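PDB 2PY5: DNA polymerase, which replicates the viral genome of a Bacillus phage by protein-primed, highly processive strand-displacement DNA synthesis and proofreads it with a 3'-5' exonuclease. Local coordinates for residues Leu216-Glu221 with Tyr265-Val270; Tyr224-Gly229 with Ser388-Phe393; Gln286-Glu291 with Glu334-His339; Asp325-Asn330 with Tyr347-Lys352. The protein carries 2 engineered substitutions. All blocks are in the same frame, centred on the assembly; numbering follows the deposited sequence. Where two conformers were deposited one is given.

Contact 1. Residues Leu216-Glu221 with Tyr265-Val270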
# COMPACT_ATOMS: atom_id res chain seq x y z
N LEU F 216 -21.28 14.77 -2.42
CA LEU F 216 -20.95 13.75 -1.46
C LEU F 216 -21.90 12.54 -1.56
O LEU F 216 -21.46 11.40 -1.42
CB LEU F 216 -20.96 14.31 -0.04
CG LEU F 216 -19.85 15.35 0.20
CD1 LEU F 216 -20.02 16.02 1.59
CD2 LEU F 216 -18.46 14.74 0.07
N GLY F 217 -23.18 12.79 -1.82
CA GLY F 217 -24.15 11.68 -1.95
C GLY F 217 -23.87 10.80 -3.15
O GLY F 217 -23.95 9.56 -3.07
N LEU F 218 -23.52 11.42 -4.27
CA LEU F 218 -23.21 10.65 -5.46
C LEU F 218 -21.90 9.92 -5.28
O LEU F 218 -21.77 8.77 -5.71
CB LEU F 218 -23.16 11.52 -6.72
CG LEU F 218 -24.52 12.01 -7.23
CD1 LEU F 218 -24.31 12.76 -8.54
CD2 LEU F 218 -25.52 10.86 -7.41
N ASP F 219 -20.91 10.58 -4.68
CA ASP F 219 -19.63 9.93 -4.44
C ASP F 219 -19.80 8.68 -3.58
O ASP F 219 -19.16 7.67 -3.83
CB ASP F 219 -18.64 10.88 -3.76
CG ASP F 219 -17.25 10.33 -3.75
OD1 ASP F 219 -16.81 9.85 -2.68
OD2 ASP F 219 -16.61 10.30 -4.85
N LYS F 220 -20.65 8.77 -2.56
CA LYS F 220 -20.92 7.65 -1.68
C LYS F 220 -21.49 6.44 -2.45
O LYS F 220 -21.07 5.32 -2.24
CB LYS F 220 -21.86 8.07 -0.55
CG LYS F 220 -22.15 6.99 0.47
CD LYS F 220 -22.87 7.55 1.72
N GLU F 221 -22.43 6.70 -3.36
CA GLU F 221 -22.97 5.62 -4.22
C GLU F 221 -21.91 4.99 -5.11
O GLU F 221 -21.81 3.77 -5.20
CB GLU F 221 -24.14 6.13 -5.08
CG GLU F 221 -25.35 6.56 -4.27
CD GLU F 221 -26.58 6.85 -5.12
OE1 GLU F 221 -27.66 7.03 -4.52
OE2 GLU F 221 -26.48 6.85 -6.37
N TYR F 265 -15.58 9.37 -17.41
CA TYR F 265 -15.30 10.77 -17.08
C TYR F 265 -16.61 11.57 -17.07
O TYR F 265 -17.69 11.07 -17.49
CB TYR F 265 -14.29 11.38 -18.07
CG TYR F 265 -14.86 11.68 -19.43
CD1 TYR F 265 -15.35 12.95 -19.73
CD2 TYR F 265 -14.92 10.70 -20.41
CE1 TYR F 265 -15.90 13.23 -20.97
CE2 TYR F 265 -15.47 10.99 -21.68
CZ TYR F 265 -15.97 12.24 -21.92
OH TYR F 265 -16.51 12.54 -23.19
N GLY F 266 -16.50 12.81 -16.60
CA GLY F 266 -17.62 13.73 -16.62
C GLY F 266 -18.68 13.55 -15.57
O GLY F 266 -18.55 12.72 -14.66
N GLU F 267 -19.75 14.34 -15.70
CA GLU F 267 -20.84 14.30 -14.75
C GLU F 267 -21.68 13.08 -15.04
O GLU F 267 -22.12 12.90 -16.18
CB GLU F 267 -21.73 15.54 -14.85
CG GLU F 267 -22.77 15.64 -13.71
CD GLU F 267 -22.14 15.87 -12.31
OE1 GLU F 267 -21.13 16.60 -12.23
OE2 GLU F 267 -22.67 15.32 -11.30
N PRO F 268 -21.92 12.24 -14.04
CA PRO F 268 -22.80 11.11 -14.30
C PRO F 268 -24.26 11.50 -14.46
O PRO F 268 -24.67 12.59 -14.05
CB PRO F 268 -22.64 10.25 -13.05
CG PRO F 268 -22.28 11.19 -12.00
CD PRO F 268 -21.40 12.22 -12.66
N ILE F 269 -25.04 10.60 -15.05
CA ILE F 269 -26.48 10.70 -15.06
C ILE F 269 -27.06 9.57 -14.20
O ILE F 269 -26.70 8.40 -14.36
CB ILE F 269 -27.04 10.65 -16.49
CG1 ILE F 269 -26.58 11.88 -17.27
CG2 ILE F 269 -28.56 10.56 -16.48
CD1 ILE F 269 -27.02 11.89 -18.72
N VAL F 270 -27.94 9.94 -13.28
CA VAL F 270 -28.61 8.97 -12.42
C VAL F 270 -29.81 8.39 -13.17
O VAL F 270 -30.53 9.11 -13.89
CB VAL F 270 -29.14 9.64 -11.14
CG1 VAL F 270 -29.97 8.67 -10.30
CG2 VAL F 270 -28.00 10.21 -10.33
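The forked end of Leu218 straddles three residues of segment 265-270, one methyl to each end of the row. CD2 meets CG2 of Val270 at 3.9 Å, the closest approach between the two segments. CD1 turns the other way along the strand, to CG of Pro268 at 4.3 Å and to OE2 of Glu267 at 4.1 Å. Leu218 and Val270 run past each other at a slant, whereas Leu218 and Glu267 lie nearly at right angles, and the methyl meets the carboxylate at OE2. Glu267 reaches it by a bend at chi2 (66°) that folds its carboxylate back toward the helix; no hydrogen bond is made across the contact. Pro268, with its CB directed at the helix, is the buried member, while Val270 and Glu267 stay largely exposed, so the patch is only partly buried, with a carboxylate oxygen at its rim. The short helix and strand segments cross at 79° with their axes 11.2 Å apart, too far for anything but side chains to bridge. Asp219, one residue on, takes no part and is held by a salt bridge to Arg223 and a hydrogen bond to Thr427. Beyond Pro268 lie Leu214 and Phe353, the latter on strand 340-356, which pairs with strand 267-272; helix 216-223 also rests Glu221 on Leu351 of that same strand.

Contact 2. Residues Tyr224-Gly229 with Ser388-Phe393. With nucleotides of chain C.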
# COMPACT_ATOMS: atom_id res chain seq x y z
N TYR F 224 -19.59 2.59 -3.21
CA TYR F 224 -20.07 1.23 -2.93
C TYR F 224 -19.56 0.22 -3.94
O TYR F 224 -19.49 -0.97 -3.65
CB TYR F 224 -21.60 1.16 -2.90
CG TYR F 224 -22.32 1.96 -1.84
CD1 TYR F 224 -23.43 2.70 -2.16
CD2 TYR F 224 -21.87 1.98 -0.53
CE1 TYR F 224 -24.11 3.43 -1.21
CE2 TYR F 224 -22.54 2.72 0.44
CZ TYR F 224 -23.65 3.45 0.09
OH TYR F 224 -24.35 4.19 1.05
N ALA F 225 -19.23 0.69 -5.15
CA ALA F 225 -18.75 -0.15 -6.22
C ALA F 225 -17.23 -0.27 -6.26
O ALA F 225 -16.70 -0.94 -7.17
CB ALA F 225 -19.29 0.38 -7.59
N TYR F 226 -16.51 0.38 -5.33
CA TYR F 226 -15.05 0.38 -5.33
C TYR F 226 -14.54 -0.84 -4.58
O TYR F 226 -14.86 -1.03 -3.39
CB TYR F 226 -14.50 1.65 -4.70
CG TYR F 226 -12.99 1.86 -4.82
CD1 TYR F 226 -12.35 1.76 -6.02
CD2 TYR F 226 -12.23 2.25 -3.72
CE1 TYR F 226 -10.99 1.95 -6.14
CE2 TYR F 226 -10.87 2.46 -3.83
CZ TYR F 226 -10.25 2.33 -5.07
OH TYR F 226 -8.89 2.55 -5.22
N ARG F 227 -13.79 -1.67 -5.28
CA ARG F 227 -13.22 -2.90 -4.72
C ARG F 227 -11.77 -2.98 -5.17
O ARG F 227 -11.33 -2.26 -6.07
CB ARG F 227 -14.00 -4.12 -5.21
CG ARG F 227 -15.46 -4.09 -4.87
CD ARG F 227 -16.20 -5.23 -5.49
NE ARG F 227 -17.49 -5.41 -4.84
CZ ARG F 227 -18.60 -4.73 -5.12
NH1 ARG F 227 -18.62 -3.81 -6.08
NH2 ARG F 227 -19.71 -4.99 -4.44
N GLY F 228 -11.02 -3.86 -4.52
CA GLY F 228 -9.60 -4.01 -4.82
C GLY F 228 -9.31 -5.23 -5.67
O GLY F 228 -10.13 -5.66 -6.49
N GLY F 229 -8.16 -5.82 -5.45
CA GLY F 229 -7.71 -6.93 -6.26
C GLY F 229 -8.45 -8.23 -6.03
O GLY F 229 -9.00 -8.47 -4.95
N SER F 388 1.34 4.89 -8.10
CA SER F 388 0.66 5.62 -7.03
C SER F 388 -0.47 6.53 -7.53
O SER F 388 -1.12 7.21 -6.73
CB SER F 388 1.67 6.45 -6.23
OG SER F 388 2.77 5.69 -5.76
N LEU F 389 -0.76 6.51 -8.83
CA LEU F 389 -1.79 7.37 -9.38
C LEU F 389 -3.25 6.87 -9.18
O LEU F 389 -4.11 7.63 -8.71
CB LEU F 389 -1.55 7.61 -10.89
CG LEU F 389 -2.52 8.58 -11.54
CD1 LEU F 389 -2.63 9.93 -10.85
CD2 LEU F 389 -2.11 8.76 -13.02
N TYR F 390 -3.56 5.63 -9.55
CA TYR F 390 -4.97 5.27 -9.64
C TYR F 390 -5.69 5.40 -8.31
O TYR F 390 -6.86 5.80 -8.23
CB TYR F 390 -5.20 3.86 -10.23
CG TYR F 390 -5.12 2.71 -9.25
CD1 TYR F 390 -6.23 2.36 -8.48
CD2 TYR F 390 -3.96 2.00 -9.08
CE1 TYR F 390 -6.16 1.33 -7.58
CE2 TYR F 390 -3.88 0.96 -8.17
CZ TYR F 390 -4.98 0.64 -7.42
OH TYR F 390 -4.92 -0.40 -6.53
N GLY F 391 -4.97 5.07 -7.23
CA GLY F 391 -5.58 5.06 -5.92
C GLY F 391 -6.08 6.42 -5.46
O GLY F 391 -6.99 6.51 -4.65
N LYS F 392 -5.47 7.48 -5.96
CA LYS F 392 -5.86 8.84 -5.57
C LYS F 392 -7.25 9.22 -6.10
O LYS F 392 -7.92 10.07 -5.52
CB LYS F 392 -4.82 9.83 -6.04
CG LYS F 392 -3.53 9.77 -5.23
CD LYS F 392 -3.63 10.40 -3.85
CE LYS F 392 -3.66 11.94 -3.88
NZ LYS F 392 -3.64 12.55 -2.51
N PHE F 393 -7.68 8.60 -7.19
CA PHE F 393 -8.98 8.97 -7.76
C PHE F 393 -10.16 8.67 -6.81
O PHE F 393 -11.15 9.39 -6.80
CB PHE F 393 -9.17 8.29 -9.12
CG PHE F 393 -8.45 8.99 -10.24
CD1 PHE F 393 -7.17 8.60 -10.62
CD2 PHE F 393 -9.03 10.06 -10.87
CE1 PHE F 393 -6.52 9.28 -11.62
CE2 PHE F 393 -8.39 10.72 -11.87
CZ PHE F 393 -7.13 10.33 -12.25
P DC C 4 -2.35 10.57 0.26
OP1 DC C 4 -1.61 9.30 0.44
OP2 DC C 4 -1.81 11.66 -0.62
O5' DC C 4 -3.83 10.33 -0.26
C5' DC C 4 -4.59 9.29 0.32
C4' DC C 4 -5.28 8.51 -0.78
O4' DC C 4 -4.31 7.86 -1.64
C3' DC C 4 -6.14 7.38 -0.25
O3' DC C 4 -7.40 7.89 0.10
C2' DC C 4 -6.20 6.45 -1.44
C1' DC C 4 -4.80 6.58 -2.00
N1 DC C 4 -3.89 5.52 -1.50
C2 DC C 4 -4.09 4.21 -1.97
O2 DC C 4 -5.02 3.97 -2.76
N3 DC C 4 -3.27 3.22 -1.55
C4 DC C 4 -2.27 3.50 -0.70
N4 DC C 4 -1.49 2.48 -0.33
C5 DC C 4 -2.05 4.82 -0.22
C6 DC C 4 -2.86 5.80 -0.63
O HOH W 1 -8.91 5.01 -6.93
O HOH W 2 -8.10 4.29 -3.43
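Two different chi1 settings bring Tyr226 and Tyr390 together: in Tyr226 the ring stretches out with CG anti to the backbone N (chi1 -172°), while in Tyr390 CG sits between the backbone N and the carbonyl carbon (chi1 85°), which turns its ring toward the end of Tyr226. The hydroxyl of Tyr226 then arrives obliquely at the second ring, OH lying 3.8 Å from CE1 of Tyr390. The real coupling is through water. One water sits 3.0 Å from Tyr226 OH and donates to Tyr390 O; a second, 2.6 Å from Tyr226 OH, can donate to Gly391 O at 2.8 Å, one of several acceptors competing for its protons. A single phenol oxygen is thus linked to two successive carbonyls by a pair of water bridges, which would restrain the phenol without direct bonding. Gly391, having no side chain, lets the DNA come close: O2 of DC4 of chain C is 3.4 Å from its CA. Next along, Lys392 folds back through bends at chi2 and chi3, and its NZ holds OP2 of DC4 of chain C at 2.8 Å and also O5'. Tyr226 begins the YxGG motif that coordinates synthesis with degradation, and Tyr390 and Gly391 close the KxxxNSxYG motif of family B polymerases, probably involved in nucleotide selection and template-primer binding, respectively. Around them, Tyr390 stacks on Tyr254 and packs against Ile433 and Thr434 of helix 427-447, the same helix that bonds Arg227 O and Gly228 O through Thr434 and Arg438.

Contact 3. Residues Gln286-Glu291 with Glu334-His339. With EDO (1,2-ethanediol), chain X.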
# COMPACT_ATOMS: atom_id res chain seq x y z
N GLN F 286 -24.49 -0.23 -11.42
CA GLN F 286 -25.87 -0.71 -11.20
C GLN F 286 -26.01 -1.14 -9.75
O GLN F 286 -25.22 -1.95 -9.28
CB GLN F 286 -26.16 -1.89 -12.12
CG GLN F 286 -27.55 -2.51 -12.00
CD GLN F 286 -28.65 -1.61 -12.57
OE1 GLN F 286 -28.69 -1.35 -13.79
NE2 GLN F 286 -29.55 -1.16 -11.70
N HIS F 287 -27.00 -0.59 -9.05
CA HIS F 287 -27.43 -1.10 -7.75
C HIS F 287 -28.42 -2.22 -8.03
O HIS F 287 -29.46 -2.00 -8.68
CB HIS F 287 -28.09 0.01 -6.93
CG HIS F 287 -28.47 -0.39 -5.52
ND1 HIS F 287 -29.30 0.38 -4.74
CD2 HIS F 287 -28.15 -1.48 -4.78
CE1 HIS F 287 -29.46 -0.21 -3.56
NE2 HIS F 287 -28.77 -1.33 -3.56
N ILE F 288 -28.10 -3.41 -7.52
CA ILE F 288 -28.87 -4.63 -7.78
C ILE F 288 -29.00 -5.37 -6.46
O ILE F 288 -28.05 -5.39 -5.68
CB ILE F 288 -28.17 -5.53 -8.86
CG1 ILE F 288 -28.92 -6.85 -9.09
CG2 ILE F 288 -26.69 -5.80 -8.51
CD1 ILE F 288 -28.45 -7.60 -10.33
N ARG F 289 -30.17 -5.97 -6.23
CA ARG F 289 -30.36 -6.90 -5.12
C ARG F 289 -30.67 -8.23 -5.76
O ARG F 289 -31.43 -8.30 -6.72
CB ARG F 289 -31.52 -6.46 -4.23
CG ARG F 289 -31.19 -5.27 -3.34
CD ARG F 289 -32.39 -4.76 -2.60
NE ARG F 289 -32.83 -5.69 -1.56
CZ ARG F 289 -32.30 -5.77 -0.33
NH1 ARG F 289 -31.30 -4.98 0.04
NH2 ARG F 289 -32.78 -6.63 0.53
N CYS F 290 -30.08 -9.30 -5.23
CA CYS F 290 -30.32 -10.62 -5.79
C CYS F 290 -29.85 -11.71 -4.85
O CYS F 290 -29.22 -11.45 -3.83
CB CYS F 290 -29.61 -10.78 -7.14
SG CYS F 290 -27.81 -10.77 -7.03
N GLU F 291 -30.22 -12.94 -5.20
CA GLU F 291 -29.61 -14.13 -4.67
C GLU F 291 -28.86 -14.78 -5.81
O GLU F 291 -29.09 -14.47 -6.99
CB GLU F 291 -30.67 -15.05 -4.06
CG GLU F 291 -31.30 -14.44 -2.81
CD GLU F 291 -32.44 -15.27 -2.28
OE1 GLU F 291 -33.61 -14.88 -2.49
OE2 GLU F 291 -32.17 -16.30 -1.66
N GLU F 334 -21.24 -7.86 -15.53
CA GLU F 334 -21.22 -8.86 -16.59
C GLU F 334 -20.46 -10.13 -16.17
O GLU F 334 -20.85 -11.24 -16.52
CB GLU F 334 -20.70 -8.27 -17.88
CG GLU F 334 -21.66 -7.21 -18.46
CD GLU F 334 -23.12 -7.70 -18.75
OE1 GLU F 334 -23.37 -8.90 -19.03
OE2 GLU F 334 -24.02 -6.84 -18.71
N LEU F 335 -19.38 -9.96 -15.40
CA LEU F 335 -18.68 -11.13 -14.86
C LEU F 335 -19.64 -11.96 -13.99
O LEU F 335 -19.67 -13.19 -14.08
CB LEU F 335 -17.47 -10.71 -14.03
CG LEU F 335 -16.24 -10.35 -14.85
CD1 LEU F 335 -15.24 -9.60 -13.95
CD2 LEU F 335 -15.60 -11.60 -15.46
N MET F 336 -20.39 -11.27 -13.14
CA MET F 336 -21.28 -11.96 -12.20
C MET F 336 -22.36 -12.72 -12.96
O MET F 336 -22.67 -13.88 -12.65
CB MET F 336 -21.92 -10.95 -11.26
CG MET F 336 -22.71 -11.60 -10.14
SD MET F 336 -23.55 -10.42 -9.07
CE MET F 336 -24.78 -9.70 -10.14
N LYS F 337 -22.96 -12.05 -13.95
CA LYS F 337 -24.03 -12.68 -14.71
C LYS F 337 -23.54 -13.90 -15.48
O LYS F 337 -24.30 -14.86 -15.66
CB LYS F 337 -24.70 -11.65 -15.66
CG LYS F 337 -25.42 -10.55 -14.93
CD LYS F 337 -25.93 -9.44 -15.85
CE LYS F 337 -27.30 -9.71 -16.37
NZ LYS F 337 -27.90 -8.47 -16.96
N GLU F 338 -22.28 -13.89 -15.92
CA GLU F 338 -21.72 -15.06 -16.60
C GLU F 338 -21.36 -16.20 -15.63
O GLU F 338 -21.57 -17.36 -15.94
CB GLU F 338 -20.47 -14.71 -17.41
CG GLU F 338 -19.89 -15.94 -18.09
CD GLU F 338 -18.74 -15.68 -19.02
OE1 GLU F 338 -18.39 -14.52 -19.27
OE2 GLU F 338 -18.17 -16.69 -19.51
N HIS F 339 -20.82 -15.84 -14.47
CA HIS F 339 -20.31 -16.85 -13.57
C HIS F 339 -21.36 -17.45 -12.64
O HIS F 339 -21.13 -18.52 -12.07
CB HIS F 339 -19.15 -16.27 -12.73
CG HIS F 339 -17.88 -16.12 -13.50
ND1 HIS F 339 -16.68 -16.66 -13.08
CD2 HIS F 339 -17.62 -15.49 -14.68
CE1 HIS F 339 -15.74 -16.37 -13.98
NE2 HIS F 339 -16.28 -15.64 -14.94
C1 EDO X . -14.51 -16.10 -19.59
O1 EDO X . -15.49 -17.10 -19.90
C2 EDO X . -13.43 -16.04 -20.67
O2 EDO X . -12.13 -16.41 -20.17
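The three side chains that meet here, Ile288, Cys290 and Met336, are not flat; the flat groups lie beside them, the Gln286 amide farther along the same face of the strand and the His287 ring on the opposite one. The amide of Gln286 has His287 O almost in its own plane, taking a nearly straight bond from NE2 (3.1 Å between NE2 and O, 175° at the hydrogen), although the donor stands well above the plane of that carbonyl. The other amide atom, OE1, accepts from the backbone of Tyr275, and NE2 also reaches Gly273. The His287 ring stacks on Trp327, and its NE2 is bonded to Asp325, which makes a salt bridge with Arg289 as well. The contact itself is apolar and buried. Met336 runs straight out from helix 330-339 as far as SD and then turns at chi3 (67°), which delivers the methyl CE to CD1 of Ile288 at 4.2 Å and, more loosely, to SG of Cys290 at 4.5 Å. One methyl thus faces two residues that point to the same face of strand 283-294. This is helix-on-sheet packing in the insertion of protein-primed family B polymerases generally called TPR1, whose antiparallel sheet is backed here by the helix. Leu326 and Leu328 from the adjoining strand, Leu342 from strand 340-356 and Ile302 close in on Met336. On the outer surface of the helix Glu338 extends away, its OE2 accepting from Tyr298 and from O1 of a 1,2-ethanediol molecule (2.7 Å), probably from the crystallisation liquor.

Contact 4. Residues Asp325-Asn330 with Tyr347-Lys352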
# COMPACT_ATOMS: atom_id res chain seq x y z
N ASP F 325 -26.91 -7.18 -1.60
CA ASP F 325 -27.21 -5.82 -2.01
C ASP F 325 -25.91 -5.23 -2.54
O ASP F 325 -24.98 -4.96 -1.77
CB ASP F 325 -27.77 -5.00 -0.86
CG ASP F 325 -28.29 -3.66 -1.31
OD1 ASP F 325 -27.51 -2.86 -1.82
OD2 ASP F 325 -29.49 -3.38 -1.13
N LEU F 326 -25.83 -5.06 -3.86
CA LEU F 326 -24.57 -4.75 -4.51
C LEU F 326 -24.67 -3.53 -5.40
O LEU F 326 -25.66 -3.34 -6.08
CB LEU F 326 -24.14 -5.93 -5.37
CG LEU F 326 -24.02 -7.29 -4.68
CD1 LEU F 326 -24.02 -8.41 -5.71
CD2 LEU F 326 -22.78 -7.33 -3.82
N TRP F 327 -23.60 -2.73 -5.42
CA TRP F 327 -23.39 -1.71 -6.44
C TRP F 327 -22.21 -2.19 -7.28
O TRP F 327 -21.10 -2.33 -6.74
CB TRP F 327 -23.06 -0.38 -5.80
CG TRP F 327 -24.20 0.22 -5.06
CD1 TRP F 327 -24.69 -0.17 -3.86
CD2 TRP F 327 -24.99 1.34 -5.48
NE1 TRP F 327 -25.75 0.64 -3.49
CE2 TRP F 327 -25.94 1.57 -4.47
CE3 TRP F 327 -24.97 2.18 -6.60
CZ2 TRP F 327 -26.88 2.60 -4.55
CZ3 TRP F 327 -25.92 3.19 -6.69
CH2 TRP F 327 -26.86 3.40 -5.67
N LEU F 328 -22.44 -2.43 -8.57
CA LEU F 328 -21.44 -3.05 -9.45
C LEU F 328 -21.20 -2.22 -10.69
O LEU F 328 -22.15 -1.81 -11.36
CB LEU F 328 -21.92 -4.44 -9.90
CG LEU F 328 -22.19 -5.46 -8.79
CD1 LEU F 328 -22.78 -6.72 -9.37
CD2 LEU F 328 -20.91 -5.77 -8.05
N SER F 329 -19.93 -2.02 -11.02
CA SER F 329 -19.58 -1.54 -12.36
C SER F 329 -20.14 -2.51 -13.40
O SER F 329 -20.34 -3.70 -13.13
CB SER F 329 -18.06 -1.44 -12.50
OG SER F 329 -17.45 -2.73 -12.62
N ASN F 330 -20.34 -2.05 -14.63
CA ASN F 330 -20.83 -2.96 -15.66
C ASN F 330 -19.85 -4.13 -15.93
O ASN F 330 -20.28 -5.22 -16.31
CB ASN F 330 -21.17 -2.23 -16.98
CG ASN F 330 -20.00 -1.44 -17.57
OD1 ASN F 330 -19.73 -0.33 -17.13
ND2 ASN F 330 -19.34 -2.02 -18.58
N TYR F 347 -33.42 -4.74 -10.04
CA TYR F 347 -32.57 -3.63 -10.48
C TYR F 347 -33.11 -2.35 -9.86
O TYR F 347 -34.22 -1.92 -10.16
CB TYR F 347 -32.58 -3.53 -12.01
CG TYR F 347 -31.88 -4.68 -12.68
CD1 TYR F 347 -32.59 -5.78 -13.16
CD2 TYR F 347 -30.51 -4.66 -12.85
CE1 TYR F 347 -31.92 -6.83 -13.79
CE2 TYR F 347 -29.84 -5.69 -13.47
CZ TYR F 347 -30.55 -6.78 -13.94
OH TYR F 347 -29.83 -7.80 -14.55
N ILE F 348 -32.31 -1.74 -8.98
CA ILE F 348 -32.82 -0.67 -8.13
C ILE F 348 -32.65 0.70 -8.78
O ILE F 348 -33.61 1.44 -9.01
CB ILE F 348 -32.14 -0.69 -6.73
CG1 ILE F 348 -32.24 -2.09 -6.07
CG2 ILE F 348 -32.78 0.36 -5.82
CD1 ILE F 348 -33.64 -2.60 -5.82
N SER F 349 -31.40 1.03 -9.08
CA SER F 349 -31.03 2.32 -9.64
C SER F 349 -29.56 2.25 -10.05
O SER F 349 -28.90 1.24 -9.82
CB SER F 349 -31.22 3.42 -8.59
OG SER F 349 -30.13 3.48 -7.68
N GLY F 350 -29.04 3.33 -10.62
CA GLY F 350 -27.62 3.40 -10.87
C GLY F 350 -27.17 4.74 -11.41
O GLY F 350 -27.91 5.72 -11.37
N LEU F 351 -25.94 4.74 -11.91
CA LEU F 351 -25.32 5.92 -12.50
C LEU F 351 -24.64 5.52 -13.79
O LEU F 351 -23.97 4.48 -13.85
CB LEU F 351 -24.27 6.56 -11.57
CG LEU F 351 -24.61 6.83 -10.11
CD1 LEU F 351 -24.31 5.60 -9.27
CD2 LEU F 351 -23.80 8.03 -9.58
N LYS F 352 -24.80 6.34 -14.83
CA LYS F 352 -24.10 6.08 -16.10
C LYS F 352 -23.12 7.20 -16.42
O LYS F 352 -23.29 8.35 -15.97
CB LYS F 352 -25.07 5.83 -17.26
CG LYS F 352 -25.99 6.98 -17.57
CD LYS F 352 -26.91 6.68 -18.73
CE LYS F 352 -27.72 7.89 -19.11
NZ LYS F 352 -28.69 7.59 -20.25
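Trp327 and Gly350 mark the nearest approach of the two backbones, 8.0 Å between CA atoms, since strands 324-329 and 340-356 are not direct neighbours: strand 283-294 runs between them and is antiparallel to both. The indole of Trp327 spans that gap. With CG beside the backbone N (chi1 -69°), its six-membered ring is laid across to the far strand. There CH2 lies 3.8 Å from OG of Ser349; OG approaches the ring obliquely, and the pair is a van der Waals touch. CZ3 touches CD1 of Leu351 at 3.9 Å, the methyl sitting at the ring edge near its plane and the two side chains standing about square to each other; Leu351 was modelled in two conformers, so this touch is less certain. At the end of its strand, Ser329 is the N-cap of helix 330-339, its OG capping a backbone N and also bonded to Asp332. Trp327 meets the ring of Tyr224, their planes about 40° apart, and its carbonyl takes a bond from Arg227. Helix 216-223 covers this face of the sheet, laying Glu221 on Trp327 and Leu218, Glu221 and Val222 on Leu351.

Contacts 1, 3 and 4 all draw on one antiparallel sheet. Contact 4 joins two of its strands across a third, contact 3 backs it with helix 330-339, and contact 1 meets its edge from helix 216-223. Contacts 3 and 4 are buried and touch each other; contact 1, partly exposed, joins contact 4 through a backbone bond from Lys352 N to Ile269 O. Contact 2, nearer the centre of the chain, is different in kind: water bridges and DNA replace the mainly apolar touches of the others. The segments 216-221 and 224-229 almost follow one another; the region 192-229 thus supplies both the helix packed on the sheet and the loop at the DNA.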